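PDB 3BM3: PspGI restriction endonuclease from Pyrococcus sp. GI-H, which binds double-stranded DNA and probably cuts it site-specifically as a type II restriction endonuclease of the EcoRII-like, PDDEXK group. Local coordinates for residues C[82-85]-C[86-89]; C[216-219]-C[220-224]. The protein carries 2 engineered substitutions. One frame throughout, in Å; residues are numbered along the deposited sequence.

Both contacts illustrate how a helix secures its first turns through neighbours three to five residues along the chain. Contact 1 comes first in sequence, where helix 52-80 gives way through a short loop to helix 85-115; contact 2 follows much later, in the opening turns of helix 216-227, between strands 211-214 and 243-245 of the mixed sheet. Their centres lie about 40 Å apart and their nearest atoms about 28 Å, and they share no helix or strand. Contact 1 sits at the outlying end of the helical part of the chain, beside DNA and the second subunit, whereas contact 2 belongs to the sheet-bearing part, which in PDDEXK nucleases forms the common core.

Contact 1. Residues C[82-85]-C[86-89]; sequences GYSR and EKLE
K87 N donates to S84 OG at 3.1 Å, the capping bond that opens helix 85-115. S84 is the N-cap residue: its OG lies anti to its own backbone N (chi1 165°) and reaches forward to an amide of the first turn, which has no preceding helical carbonyl to use. From the same residue the backbone O accepts L88 N at 2.9 Å, and one residue on R85 O takes E89 N, so the main-chain ladder begins directly at the cap. Ahead of it, G82 closes the preceding helix in a Schellman motif with positive phi.

R85 and E89, one turn apart, form a salt bridge along the helix. The guanidinium comes side-on, and both of its donors converge on a single oxygen: NE meets E89 OE2 at 2.7 Å through the anti lone pair, while NH1 reaches the same OE2 at 3.0 Å, by a more bent bond and from 35° out of the carboxylate plane. OE2 lies close to the guanidinium plane, yet the two flat groups are turned 44° against each other. A bend at chi2 turns the arginine forward along the helix to its partner. R75 of helix 52-80 adds a further salt bridge to OE2.

On another side, Y83 CD2 packs against L88 CB at 3.8 Å, and the ring edge lies toward L88 N; Y78 meets the Y83 ring edge-to-face. K87 NZ turns to Q90 OE1, while its side chain packs on a DNA sugar.

R85, E86 and E89 also reach the second subunit. Two arginines converging on one buried carboxylate oxygen would be expected to hold E89 in its ionised form, its charge balanced within the helical hairpin where the subunits meet.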
loop_
_atom_site.group_PDB
_atom_site.type_symbol
_atom_site.label_atom_id
_atom_site.label_comp_id
_atom_site.label_asym_id
_atom_site.label_seq_id
_atom_site.Cartn_x
_atom_site.Cartn_y
_atom_site.Cartn_z
ATOM N N GLY C 82 25.037 8.900 21.127
ATOM C CA GLY C 82 23.954 9.771 21.594
ATOM C C GLY C 82 22.900 10.115 20.555
ATOM O O GLY C 82 22.090 11.036 20.741
ATOM N N TYR C 83 22.831 9.317 19.486
ATOM C CA TYR C 83 21.877 9.539 18.421
ATOM C C TYR C 83 20.421 9.345 18.873
ATOM O O TYR C 83 20.139 8.477 19.667
ATOM C CB TYR C 83 22.202 8.584 17.297
ATOM C CG TYR C 83 21.546 8.886 15.996
ATOM C CD1 TYR C 83 22.190 9.656 15.048
ATOM C CD2 TYR C 83 20.333 8.320 15.666
ATOM C CE1 TYR C 83 21.615 9.885 13.826
ATOM C CE2 TYR C 83 19.738 8.568 14.473
ATOM C CZ TYR C 83 20.388 9.340 13.549
ATOM O OH TYR C 83 19.840 9.590 12.326
ATOM N N SER C 84 19.507 10.127 18.313
ATOM C CA SER C 84 18.076 10.048 18.665
ATOM C C SER C 84 17.591 8.621 18.520
ATOM O O SER C 84 17.600 8.081 17.413
ATOM C CB SER C 84 17.226 10.909 17.755
ATOM O OG SER C 84 15.853 10.562 17.888
ATOM N N ARG C 85 17.171 8.024 19.622
ATOM C CA ARG C 85 16.695 6.638 19.578
ATOM C C ARG C 85 15.450 6.476 18.735
ATOM O O ARG C 85 15.306 5.484 18.030
ATOM C CB ARG C 85 16.390 6.140 20.979
ATOM C CG ARG C 85 16.055 4.660 21.044
ATOM C CD ARG C 85 17.232 3.816 20.624
ATOM N NE ARG C 85 16.959 2.398 20.612
ATOM C CZ ARG C 85 17.167 1.521 21.595
ATOM N NH1 ARG C 85 16.867 0.262 21.395
ATOM N NH2 ARG C 85 17.654 1.888 22.776
ATOM N N GLU C 86 14.528 7.422 18.872
ATOM C CA GLU C 86 13.300 7.393 18.109
ATOM C C GLU C 86 13.635 7.442 16.614
ATOM O O GLU C 86 13.075 6.701 15.821
ATOM C CB GLU C 86 12.431 8.572 18.467
ATOM C CG GLU C 86 11.900 8.497 19.870
ATOM C CD GLU C 86 12.754 9.210 20.928
ATOM O OE1 GLU C 86 14.001 9.456 20.737
ATOM O OE2 GLU C 86 12.140 9.500 21.991
ATOM N N LYS C 87 14.552 8.321 16.237
ATOM C CA LYS C 87 14.893 8.440 14.822
ATOM C C LYS C 87 15.639 7.210 14.331
ATOM O O LYS C 87 15.377 6.713 13.250
ATOM C CB LYS C 87 15.669 9.730 14.538
ATOM C CG LYS C 87 14.749 10.967 14.603
ATOM C CD LYS C 87 13.407 10.870 13.787
ATOM C CE LYS C 87 13.544 11.223 12.282
ATOM N NZ LYS C 87 12.225 11.361 11.573
ATOM N N LEU C 88 16.510 6.687 15.172
ATOM C CA LEU C 88 17.264 5.494 14.848
ATOM C C LEU C 88 16.324 4.316 14.579
ATOM O O LEU C 88 16.421 3.606 13.563
ATOM C CB LEU C 88 18.174 5.176 16.036
ATOM C CG LEU C 88 19.100 3.990 15.825
ATOM C CD1 LEU C 88 20.070 4.198 14.645
ATOM C CD2 LEU C 88 19.899 3.791 17.112
ATOM N N GLU C 89 15.419 4.103 15.509
ATOM C CA GLU C 89 14.497 2.978 15.394
ATOM C C GLU C 89 13.525 3.173 14.244
ATOM O O GLU C 89 13.142 2.199 13.584
ATOM C CB GLU C 89 13.778 2.726 16.707
ATOM C CG GLU C 89 14.729 2.329 17.839
ATOM C CD GLU C 89 15.517 1.064 17.620
ATOM O OE1 GLU C 89 15.247 0.260 16.706
ATOM O OE2 GLU C 89 16.422 0.841 18.440
#

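Contact 2. Residues C[216-219]-C[220-224]; sequences DGRY and DSLIE
The ring of Y219 and the side chain of I223, one turn further along helix 216-227, meet in a CH-pi contact. I223 CG1 stands over one face of the ring, 3.6 Å from its centroid and displaced toward the rim on the hydroxyl side, with CZ its nearest ring atom. Y219 CG is anti to the backbone N (chi1 180°), which swings the ring forward along the helix, while CG1 of the isoleucine points back to meet it. An alanine in place of Y219 removes the ring, which would probably leave I223 CG1 without its CH-pi partner and open a gap beside it.

R218 leans the other way. Its chain bends at chi2 (49°) and then runs extended, bringing NH1 to S221 OG at 2.8 Å, a nearly straight bond lying in the guanidinium plane. One face of the group passes over L222 CA. Water also links successive turns: one molecule donates to D216 O, which Y219 N already bonds, and accepts from D220 N; a second donates to G217 O and accepts from S221 N.

Beyond these turns, R218 NH2 forms a salt bridge with E225 and a hydrogen bond to F196 O, and D220 OD1 pairs with R245. L222 and I223 pack on I243 of strand 243-245, and Y219 and L222 on V214, setting the helix against two neighbouring parallel strands of the mixed sheet, 211-214 and 243-245, whose connection it forms part of in a beta-alpha-beta crossover.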
loop_
_atom_site.group_PDB
_atom_site.type_symbol
_atom_site.label_atom_id
_atom_site.label_comp_id
_atom_site.label_asym_id
_atom_site.label_seq_id
_atom_site.Cartn_x
_atom_site.Cartn_y
_atom_site.Cartn_z
ATOM N N ASP C 216 3.583 -21.307 0.238
ATOM C CA ASP C 216 3.083 -22.676 0.217
ATOM C C ASP C 216 2.263 -23.015 1.432
ATOM O O ASP C 216 1.241 -23.688 1.304
ATOM C CB ASP C 216 4.207 -23.686 0.038
ATOM C CG ASP C 216 4.820 -23.667 -1.348
ATOM O OD1 ASP C 216 4.598 -22.729 -2.124
ATOM O OD2 ASP C 216 5.569 -24.628 -1.638
ATOM N N GLY C 217 2.712 -22.533 2.597
ATOM C CA GLY C 217 2.068 -22.784 3.887
ATOM C C GLY C 217 0.641 -22.311 4.006
ATOM O O GLY C 217 -0.103 -22.751 4.875
ATOM N N ARG C 218 0.243 -21.390 3.133
ATOM C CA ARG C 218 -1.115 -20.840 3.166
ATOM C C ARG C 218 -2.036 -21.463 2.134
ATOM O O ARG C 218 -3.234 -21.335 2.211
ATOM C CB ARG C 218 -1.003 -19.314 2.978
ATOM C CG ARG C 218 -2.305 -18.553 2.933
ATOM C CD ARG C 218 -3.257 -18.887 4.045
ATOM N NE ARG C 218 -4.380 -17.960 3.969
ATOM C CZ ARG C 218 -5.619 -18.224 4.364
ATOM N NH1 ARG C 218 -5.937 -19.411 4.886
ATOM N NH2 ARG C 218 -6.549 -17.307 4.231
ATOM N N TYR C 219 -1.473 -22.168 1.164
ATOM C CA TYR C 219 -2.245 -22.676 0.048
ATOM C C TYR C 219 -3.391 -23.546 0.535
ATOM O O TYR C 219 -4.541 -23.317 0.210
ATOM C CB TYR C 219 -1.361 -23.436 -0.924
ATOM C CG TYR C 219 -2.132 -23.978 -2.079
ATOM C CD1 TYR C 219 -2.465 -23.173 -3.160
ATOM C CD2 TYR C 219 -2.594 -25.271 -2.070
ATOM C CE1 TYR C 219 -3.220 -23.662 -4.207
ATOM C CE2 TYR C 219 -3.321 -25.778 -3.126
ATOM C CZ TYR C 219 -3.649 -24.957 -4.186
ATOM O OH TYR C 219 -4.386 -25.489 -5.217
ATOM N N ASP C 220 -3.071 -24.564 1.311
ATOM C CA ASP C 220 -4.111 -25.516 1.720
ATOM C C ASP C 220 -5.267 -24.872 2.475
ATOM O O ASP C 220 -6.435 -25.145 2.199
ATOM C CB ASP C 220 -3.523 -26.661 2.537
ATOM C CG ASP C 220 -2.805 -27.676 1.682
ATOM O OD1 ASP C 220 -2.856 -27.561 0.452
ATOM O OD2 ASP C 220 -2.212 -28.614 2.266
ATOM N N SER C 221 -4.959 -24.021 3.444
ATOM C CA SER C 221 -6.011 -23.416 4.261
ATOM C C SER C 221 -6.817 -22.432 3.417
ATOM O O SER C 221 -8.016 -22.308 3.593
ATOM C CB SER C 221 -5.429 -22.730 5.503
ATOM O OG SER C 221 -4.451 -21.748 5.176
ATOM N N LEU C 222 -6.157 -21.757 2.481
ATOM C CA LEU C 222 -6.852 -20.823 1.618
ATOM C C LEU C 222 -7.831 -21.559 0.741
ATOM O O LEU C 222 -8.997 -21.159 0.633
ATOM C CB LEU C 222 -5.861 -19.993 0.781
ATOM C CG LEU C 222 -6.537 -19.173 -0.312
ATOM C CD1 LEU C 222 -7.561 -18.191 0.284
ATOM C CD2 LEU C 222 -5.499 -18.485 -1.174
ATOM N N ILE C 223 -7.383 -22.653 0.139
ATOM C CA ILE C 223 -8.256 -23.471 -0.689
ATOM C C ILE C 223 -9.407 -24.042 0.148
ATOM O O ILE C 223 -10.558 -24.069 -0.306
ATOM C CB ILE C 223 -7.460 -24.575 -1.413
ATOM C CG1 ILE C 223 -6.429 -23.987 -2.386
ATOM C CG2 ILE C 223 -8.406 -25.553 -2.142
ATOM C CD1 ILE C 223 -6.956 -22.995 -3.387
ATOM N N GLU C 224 -9.124 -24.438 1.381
ATOM C CA GLU C 224 -10.158 -24.976 2.253
ATOM C C GLU C 224 -11.237 -23.930 2.513
ATOM O O GLU C 224 -12.428 -24.239 2.487
ATOM C CB GLU C 224 -9.556 -25.455 3.578
ATOM C CG GLU C 224 -10.567 -26.135 4.502
ATOM C CD GLU C 224 -11.330 -27.232 3.793
ATOM O OE1 GLU C 224 -10.670 -28.007 3.070
ATOM O OE2 GLU C 224 -12.582 -27.326 3.959
HETATM O O HOH W 1 -0.509 -25.343 2.497
HETATM O O HOH W 2 -2.410 -24.089 4.725
HETATM O O HOH W 3 -2.340 -21.695 6.831
#